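Local coordinates for putative uncharacterized protein (Ustilago maydis, PDB 4GNX) that binds single-stranded DNA as a subunit of replication protein A, using OB-fold domains, and also carries a zinc ion bound by cysteines, at residues V117-N125 against Q134-L142; P197-K205 against M216-P226. All coordinates share one frame; numbering follows the deposited sequence.

Contact 1. Residues V117-N125 against Q134-L142; sequences VKYEFVRIN and QQCDVIGIL. Unlike the reference sequence in segment 134-142: Gln135 (reference Thr).
Asp137 OD2 is gripped by two donors. Glu120 N donates to Asp137 OD2 at 3.0 Å, nearly straight (165°), on the anti lone pair of that oxygen, while Lys202 forms a salt bridge to the same oxygen. The other oxygen, OD1, accepts from the N of Gly203. The carboxylate is thus held at both ends, on strand 135-142 of an OB-fold domain of replication protein A. The end-to-end direction of residues 118-124 lies 80° from that of residues 136-139. Glu120 OE1 comes to 4.4 Å from Asp137 OD2; Lys202 probably eases the repulsion between the two acids. A second backbone bond fastens the crossing: Val122 N donates to Asp137 O at 2.8 Å.

Phe121 packs beside these bonds. Its CG is anti to its carbonyl carbon (chi1 -75°), which helps bring the ring over Ile139. Ile139 CB lies 3.8 Å from the Phe121 ring centroid, a CH-pi contact over one face; Tyr119 CB lies over the opposite face, toward the rim. Asp137 O and Val138 N meet the ring edge in its plane, so the ring is bounded on both faces and along one side. Arg123 turns its guanidinium to Gln170, and only loosely approaches Ile139.

Further along, Val122 O lies near Val138 CG2. The side chains of Ile124 and Val138 cross at about a right angle, with Ile124 CD1 touching Val138 CG1 at 3.6 Å.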
# COMPACT_ATOMS: atom_id res chain seq x y z
N VAL C 117 9.57 -13.72 26.38
CA VAL C 117 9.67 -12.76 25.29
C VAL C 117 11.12 -12.34 25.03
O VAL C 117 11.81 -11.84 25.94
CB VAL C 117 8.77 -11.54 25.52
CG1 VAL C 117 7.35 -11.86 25.10
CG2 VAL C 117 8.82 -11.09 26.97
N LYS C 118 11.57 -12.57 23.81
CA LYS C 118 12.92 -12.19 23.41
C LYS C 118 12.95 -10.82 22.81
O LYS C 118 12.00 -10.36 22.19
CB LYS C 118 13.49 -13.17 22.40
CG LYS C 118 14.09 -14.40 23.05
CD LYS C 118 14.96 -15.16 22.07
CE LYS C 118 16.00 -15.99 22.81
NZ LYS C 118 17.13 -16.41 21.94
N TYR C 119 14.09 -10.18 22.93
CA TYR C 119 14.18 -8.82 22.49
C TYR C 119 15.30 -8.68 21.49
O TYR C 119 16.38 -9.24 21.68
CB TYR C 119 14.38 -7.90 23.69
CG TYR C 119 13.14 -7.74 24.56
CD1 TYR C 119 12.82 -8.66 25.57
CD2 TYR C 119 12.28 -6.66 24.36
CE1 TYR C 119 11.68 -8.50 26.36
CE2 TYR C 119 11.15 -6.49 25.15
CZ TYR C 119 10.85 -7.41 26.14
OH TYR C 119 9.72 -7.23 26.91
N GLU C 120 15.01 -7.97 20.41
CA GLU C 120 16.04 -7.58 19.45
C GLU C 120 16.13 -6.06 19.46
O GLU C 120 15.46 -5.37 18.68
CB GLU C 120 15.76 -8.13 18.06
CG GLU C 120 16.25 -9.56 17.84
CD GLU C 120 15.20 -10.63 18.11
OE1 GLU C 120 14.37 -10.45 19.03
OE2 GLU C 120 15.22 -11.67 17.41
N PHE C 121 16.95 -5.56 20.37
CA PHE C 121 16.99 -4.13 20.63
C PHE C 121 17.73 -3.33 19.58
O PHE C 121 18.80 -3.71 19.11
CB PHE C 121 17.59 -3.85 22.00
CG PHE C 121 16.65 -4.14 23.12
CD1 PHE C 121 15.39 -3.58 23.14
CD2 PHE C 121 17.05 -4.95 24.17
CE1 PHE C 121 14.51 -3.84 24.18
CE2 PHE C 121 16.19 -5.21 25.22
CZ PHE C 121 14.92 -4.65 25.23
N VAL C 122 17.14 -2.20 19.24
CA VAL C 122 17.75 -1.22 18.38
C VAL C 122 18.11 -0.03 19.27
O VAL C 122 17.24 0.52 19.97
CB VAL C 122 16.78 -0.78 17.26
CG1 VAL C 122 17.41 0.27 16.36
CG2 VAL C 122 16.31 -1.98 16.45
N ARG C 123 19.39 0.36 19.26
CA ARG C 123 19.83 1.53 20.01
C ARG C 123 19.23 2.77 19.37
O ARG C 123 19.10 2.82 18.14
CB ARG C 123 21.36 1.64 20.05
CG ARG C 123 22.09 0.32 20.30
CD ARG C 123 23.14 0.41 21.41
NE ARG C 123 22.55 0.75 22.70
CZ ARG C 123 21.74 -0.04 23.42
NH1 ARG C 123 21.41 -1.25 22.98
NH2 ARG C 123 21.26 0.39 24.58
N ILE C 124 18.84 3.74 20.19
CA ILE C 124 18.21 4.99 19.72
C ILE C 124 18.94 5.67 18.54
O ILE C 124 18.29 6.21 17.64
CB ILE C 124 18.04 6.02 20.87
CG1 ILE C 124 17.52 5.37 22.16
CG2 ILE C 124 17.20 7.21 20.44
CD1 ILE C 124 16.11 4.83 22.09
N ASN C 125 20.27 5.64 18.54
CA ASN C 125 21.04 6.20 17.42
C ASN C 125 20.95 5.40 16.11
O ASN C 125 21.27 5.92 15.04
CB ASN C 125 22.51 6.47 17.82
CG ASN C 125 23.10 5.37 18.68
OD1 ASN C 125 22.58 5.04 19.75
ND2 ASN C 125 24.21 4.80 18.23
N GLN C 134 7.32 0.24 10.68
CA GLN C 134 7.83 -1.10 10.97
C GLN C 134 8.02 -1.39 12.46
O GLN C 134 8.25 -0.47 13.27
CB GLN C 134 9.13 -1.35 10.22
CG GLN C 134 8.91 -1.89 8.83
CD GLN C 134 10.00 -2.87 8.41
OE1 GLN C 134 11.19 -2.58 8.53
NE2 GLN C 134 9.59 -4.03 7.92
N GLN C 135 7.89 -2.68 12.80
CA GLN C 135 8.04 -3.19 14.17
C GLN C 135 9.49 -3.15 14.57
O GLN C 135 10.37 -3.46 13.76
CB GLN C 135 7.56 -4.65 14.26
CG GLN C 135 6.39 -5.01 13.37
CD GLN C 135 5.11 -4.30 13.77
OE1 GLN C 135 5.14 -3.18 14.31
NE2 GLN C 135 3.97 -4.95 13.52
N CYS C 136 9.74 -2.81 15.83
CA CYS C 136 11.09 -2.66 16.35
C CYS C 136 11.11 -2.76 17.88
O CYS C 136 10.09 -2.50 18.52
CB CYS C 136 11.68 -1.34 15.82
SG CYS C 136 12.47 -0.24 17.01
N ASP C 137 12.24 -3.17 18.45
CA ASP C 137 12.40 -3.25 19.90
C ASP C 137 13.36 -2.19 20.42
O ASP C 137 14.44 -2.03 19.88
CB ASP C 137 12.91 -4.62 20.30
CG ASP C 137 11.86 -5.70 20.17
OD1 ASP C 137 10.69 -5.37 19.88
OD2 ASP C 137 12.22 -6.89 20.35
N VAL C 138 12.97 -1.50 21.49
CA VAL C 138 13.79 -0.42 22.05
C VAL C 138 13.84 -0.45 23.57
O VAL C 138 12.80 -0.59 24.22
CB VAL C 138 13.29 0.98 21.59
CG1 VAL C 138 13.81 2.09 22.49
CG2 VAL C 138 13.67 1.25 20.14
N ILE C 139 15.04 -0.32 24.12
CA ILE C 139 15.25 -0.06 25.56
C ILE C 139 15.99 1.27 25.81
O ILE C 139 16.81 1.70 24.98
CB ILE C 139 15.97 -1.24 26.25
CG1 ILE C 139 15.84 -1.13 27.78
CG2 ILE C 139 17.42 -1.35 25.78
CD1 ILE C 139 16.23 -2.39 28.53
N GLY C 140 15.71 1.91 26.94
CA GLY C 140 16.36 3.16 27.31
C GLY C 140 15.82 3.75 28.60
O GLY C 140 14.84 3.26 29.16
N ILE C 141 16.48 4.80 29.07
CA ILE C 141 16.05 5.52 30.26
C ILE C 141 14.94 6.47 29.86
O ILE C 141 15.05 7.16 28.85
CB ILE C 141 17.20 6.32 30.92
CG1 ILE C 141 18.40 5.41 31.28
CG2 ILE C 141 16.71 7.10 32.13
CD1 ILE C 141 18.25 4.57 32.53
N LEU C 142 13.87 6.49 30.65
CA LEU C 142 12.84 7.53 30.57
C LEU C 142 13.40 8.81 31.17
O LEU C 142 13.83 8.83 32.33
CB LEU C 142 11.57 7.12 31.32
CG LEU C 142 10.52 8.22 31.52
CD1 LEU C 142 9.75 8.47 30.23
CD2 LEU C 142 9.56 7.87 32.65

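Contact 2. Residues P197-K205 against M216-P226. With nucleotides of chain G.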
# COMPACT_ATOMS: atom_id res chain seq x y z
N PRO C 197 13.34 5.70 35.43
CA PRO C 197 13.36 4.25 35.31
C PRO C 197 13.91 3.81 33.96
O PRO C 197 14.06 4.63 33.05
CB PRO C 197 11.88 3.88 35.42
CG PRO C 197 11.18 5.04 34.79
CD PRO C 197 12.00 6.25 35.12
N VAL C 198 14.22 2.52 33.83
CA VAL C 198 14.46 1.95 32.52
C VAL C 198 13.13 1.42 32.00
O VAL C 198 12.38 0.78 32.74
CB VAL C 198 15.51 0.82 32.55
CG1 VAL C 198 15.78 0.32 31.13
CG2 VAL C 198 16.80 1.30 33.20
N LEU C 199 12.84 1.72 30.74
CA LEU C 199 11.67 1.18 30.06
C LEU C 199 12.07 0.35 28.86
O LEU C 199 12.92 0.77 28.06
CB LEU C 199 10.74 2.30 29.61
CG LEU C 199 10.20 3.23 30.69
CD1 LEU C 199 9.25 4.24 30.06
CD2 LEU C 199 9.53 2.45 31.81
N ALA C 200 11.44 -0.82 28.74
CA ALA C 200 11.75 -1.78 27.68
C ALA C 200 10.53 -2.00 26.79
O ALA C 200 9.46 -2.36 27.26
CB ALA C 200 12.22 -3.09 28.28
N PHE C 201 10.71 -1.80 25.49
CA PHE C 201 9.60 -1.89 24.55
C PHE C 201 9.72 -3.03 23.55
O PHE C 201 10.77 -3.20 22.90
CB PHE C 201 9.44 -0.57 23.82
CG PHE C 201 8.95 0.54 24.69
CD1 PHE C 201 9.83 1.31 25.44
CD2 PHE C 201 7.59 0.83 24.78
CE1 PHE C 201 9.38 2.33 26.26
CE2 PHE C 201 7.13 1.86 25.59
CZ PHE C 201 8.03 2.61 26.33
N LYS C 202 8.65 -3.82 23.43
CA LYS C 202 8.53 -4.87 22.41
C LYS C 202 7.49 -4.49 21.36
O LYS C 202 6.37 -4.10 21.70
CB LYS C 202 8.21 -6.24 23.04
CG LYS C 202 8.96 -7.40 22.39
CD LYS C 202 8.22 -7.97 21.20
CE LYS C 202 9.14 -8.17 20.01
NZ LYS C 202 10.37 -8.92 20.34
N GLY C 203 7.89 -4.60 20.09
CA GLY C 203 7.00 -4.33 18.97
C GLY C 203 6.44 -2.92 18.97
O GLY C 203 5.30 -2.70 19.36
N VAL C 204 7.26 -1.97 18.53
CA VAL C 204 6.89 -0.57 18.55
C VAL C 204 6.95 -0.05 17.11
O VAL C 204 7.79 -0.50 16.33
CB VAL C 204 7.84 0.19 19.50
CG1 VAL C 204 7.84 1.69 19.24
CG2 VAL C 204 7.45 -0.10 20.93
N LYS C 205 6.05 0.86 16.76
CA LYS C 205 6.01 1.42 15.40
C LYS C 205 7.01 2.55 15.25
O LYS C 205 7.08 3.43 16.10
CB LYS C 205 4.61 1.92 15.03
CG LYS C 205 4.46 2.20 13.54
CD LYS C 205 3.18 2.95 13.18
CE LYS C 205 3.07 4.30 13.88
NZ LYS C 205 1.85 5.04 13.46
N MET C 216 3.21 3.20 19.93
CA MET C 216 2.79 1.85 20.29
C MET C 216 1.63 1.33 19.45
O MET C 216 0.79 2.09 18.98
CB MET C 216 2.45 1.76 21.77
CG MET C 216 3.69 1.87 22.64
SD MET C 216 3.69 0.85 24.13
CE MET C 216 2.26 1.51 24.99
N PHE C 217 1.63 0.01 19.25
CA PHE C 217 0.47 -0.71 18.75
C PHE C 217 -0.27 -1.41 19.88
O PHE C 217 0.30 -1.65 20.96
CB PHE C 217 0.91 -1.76 17.74
CG PHE C 217 1.20 -1.20 16.39
CD1 PHE C 217 2.28 -1.67 15.65
CD2 PHE C 217 0.39 -0.21 15.84
CE1 PHE C 217 2.55 -1.17 14.40
CE2 PHE C 217 0.66 0.30 14.58
CZ PHE C 217 1.74 -0.19 13.86
N SER C 218 -1.53 -1.74 19.63
CA SER C 218 -2.35 -2.55 20.54
C SER C 218 -1.53 -3.67 21.14
O SER C 218 -1.60 -3.94 22.34
CB SER C 218 -3.53 -3.13 19.76
OG SER C 218 -4.15 -4.23 20.41
N SER C 219 -0.73 -4.28 20.28
CA SER C 219 0.10 -5.44 20.57
C SER C 219 1.41 -5.11 21.25
O SER C 219 2.13 -6.03 21.65
CB SER C 219 0.40 -6.16 19.26
OG SER C 219 0.43 -5.24 18.19
N SER C 220 1.74 -3.82 21.35
CA SER C 220 3.02 -3.41 21.89
C SER C 220 3.05 -3.61 23.39
O SER C 220 2.01 -3.69 24.04
CB SER C 220 3.31 -1.95 21.56
OG SER C 220 3.34 -1.73 20.17
N THR C 221 4.27 -3.65 23.93
CA THR C 221 4.51 -3.98 25.33
C THR C 221 5.60 -3.09 25.92
O THR C 221 6.59 -2.78 25.25
CB THR C 221 4.87 -5.48 25.45
OG1 THR C 221 3.74 -6.17 25.99
CG2 THR C 221 6.11 -5.75 26.33
N MET C 222 5.40 -2.66 27.17
CA MET C 222 6.45 -1.97 27.92
C MET C 222 6.61 -2.47 29.37
O MET C 222 5.63 -2.75 30.06
CB MET C 222 6.28 -0.45 27.88
CG MET C 222 5.03 0.06 28.58
SD MET C 222 5.37 1.46 29.67
CE MET C 222 5.29 2.84 28.53
N LEU C 223 7.86 -2.57 29.81
CA LEU C 223 8.18 -3.01 31.16
C LEU C 223 8.90 -1.90 31.89
O LEU C 223 9.70 -1.17 31.30
CB LEU C 223 9.06 -4.25 31.13
CG LEU C 223 8.37 -5.59 30.89
CD1 LEU C 223 9.27 -6.48 30.05
CD2 LEU C 223 7.99 -6.24 32.22
N ILE C 224 8.63 -1.78 33.19
CA ILE C 224 9.25 -0.75 33.99
C ILE C 224 10.31 -1.35 34.91
O ILE C 224 9.98 -2.02 35.89
CB ILE C 224 8.20 0.06 34.78
CG1 ILE C 224 7.10 0.55 33.82
CG2 ILE C 224 8.86 1.21 35.53
CD1 ILE C 224 5.73 0.74 34.44
N ASN C 225 11.58 -1.11 34.58
CA ASN C 225 12.71 -1.67 35.32
C ASN C 225 12.68 -3.20 35.40
O ASN C 225 12.57 -3.77 36.48
CB ASN C 225 12.79 -1.05 36.72
CG ASN C 225 12.82 0.46 36.69
OD1 ASN C 225 13.71 1.07 36.09
ND2 ASN C 225 11.84 1.09 37.34
N PRO C 226 12.76 -3.86 34.23
CA PRO C 226 12.79 -5.32 34.21
C PRO C 226 14.15 -5.83 34.68
O PRO C 226 15.16 -5.15 34.50
CB PRO C 226 12.60 -5.64 32.73
CG PRO C 226 13.18 -4.47 32.02
CD PRO C 226 12.91 -3.28 32.89
P DT G 5 -7.99 0.51 11.40
OP1 DT G 5 -8.03 1.45 10.25
OP2 DT G 5 -7.49 -0.88 11.18
O5' DT G 5 -7.05 1.22 12.49
C5' DT G 5 -5.63 1.37 12.25
C4' DT G 5 -4.90 1.87 13.48
O4' DT G 5 -5.27 1.09 14.65
C3' DT G 5 -3.38 1.78 13.40
O3' DT G 5 -2.77 2.81 14.19
C2' DT G 5 -3.08 0.44 14.05
C1' DT G 5 -4.14 0.39 15.15
N1 DT G 5 -4.57 -0.97 15.53
C2 DT G 5 -4.04 -1.51 16.68
O2 DT G 5 -3.22 -0.94 17.38
N3 DT G 5 -4.50 -2.78 16.98
C4 DT G 5 -5.42 -3.53 16.27
O4 DT G 5 -5.74 -4.64 16.67
C5 DT G 5 -5.94 -2.89 15.08
C7 DT G 5 -6.93 -3.63 14.24
C6 DT G 5 -5.49 -1.66 14.77
P DT G 6 -1.72 3.94 13.69
OP1 DT G 6 -1.52 3.88 12.22
OP2 DT G 6 -0.54 3.87 14.59
O5' DT G 6 -2.55 5.26 14.02
C5' DT G 6 -3.58 5.74 13.13
C4' DT G 6 -4.65 6.49 13.89
O4' DT G 6 -5.19 5.67 14.96
C3' DT G 6 -4.21 7.80 14.52
O3' DT G 6 -5.15 8.83 14.20
C2' DT G 6 -4.14 7.50 16.01
C1' DT G 6 -5.11 6.34 16.21
N1 DT G 6 -4.68 5.36 17.22
C2 DT G 6 -5.44 5.19 18.36
O2 DT G 6 -6.47 5.82 18.57
N3 DT G 6 -4.96 4.25 19.23
C4 DT G 6 -3.82 3.48 19.10
O4 DT G 6 -3.52 2.67 19.97
C5 DT G 6 -3.07 3.70 17.88
C7 DT G 6 -1.82 2.91 17.64
C6 DT G 6 -3.53 4.62 17.02
P DT G 7 -4.63 10.04 13.30
OP1 DT G 7 -5.79 10.84 12.84
OP2 DT G 7 -3.69 9.47 12.30
O5' DT G 7 -3.80 10.88 14.37
C5' DT G 7 -4.44 11.41 15.56
C4' DT G 7 -3.49 12.29 16.34
O4' DT G 7 -2.39 11.51 16.86
C3' DT G 7 -2.84 13.42 15.55
O3' DT G 7 -2.65 14.53 16.44
C2' DT G 7 -1.51 12.83 15.12
C1' DT G 7 -1.15 11.96 16.32
N1 DT G 7 -0.33 10.77 16.04
C2 DT G 7 0.75 10.54 16.87
O2 DT G 7 1.06 11.29 17.78
N3 DT G 7 1.45 9.40 16.59
C4 DT G 7 1.19 8.47 15.60
O4 DT G 7 1.91 7.49 15.47
C5 DT G 7 0.04 8.77 14.77
C7 DT G 7 -0.31 7.84 13.66
C6 DT G 7 -0.65 9.89 15.04
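Lys205 sets its CB over a face of the Phe217 ring, runs its CG and CD past CZ, and reaches the bound DNA of chain G. Lys205 CB makes a CH-pi contact 4.1 Å from the Phe217 ring centroid, and the chain and ring cross at about a right angle. The lysine is extended at first, then bends at CG-CD (chi3 59°). This carries Lys205 NZ to OP2 of DT6 of chain G at 2.9 Å, with a second hydrogen bond to O4 of DT7 of chain G. Phosphate and base of successive nucleotides are thus held by one amine. Phe217 also packs against the C2' sugar carbon of DT5 of chain G, and Ser218 N donates to O2 of DT5 of chain G (2.9 Å, 164°).

Away from the DNA, the two segments form an antiparallel pair within the OB-fold beta barrel. Strands 198-201 and 220-224 run at 158°, and Ala200-Leu223 and Lys202-Thr221 are hydrogen-bonded pairs. A type I turn, Phe217 to Ser220, leads from strand 213-217 into strand 220-224. At the far end Asn225 uses both backbone and side chain: its N donates to Val198 O, and its OD1 accepts from Val198 N at 2.7 Å, with the donor above the amide carbonyl plane.

One sheet face carries Phe201 and Met222, lying side by side. Met222 CB sits over the Phe201 ring face, 3.4 Å from Phe201 CE2. Met216 SD approaches the same ring at its edge, in plane, 5.0 Å from the Phe201 centroid, a Met-aromatic contact. Leu177, from strand 174-180, also packs on Phe201 and Met216. On the same face Leu199 CD2 meets Ile224 CG1 at 3.7 Å.

In the fold
After strand 104-107 the chain runs through residues 117-125. Contact 1 closes the eight-residue loop that follows, joining this loop to strand 135-152. The chain then passes through strands 159-168 and 174-180 before strand 198-207. Contact 2 opens there and closes the hairpin to strand 213-217, then pairs the same strand with 220-224, before helix 229-242. The contacts are in series and neither nests nor crosses. They meet because strands 135-152 and 198-207 are neighbours: Val138 probably bonds to Phe201. Tyr119 also packs on Leu223, so the entry loop is tied to strand 220-224 as well.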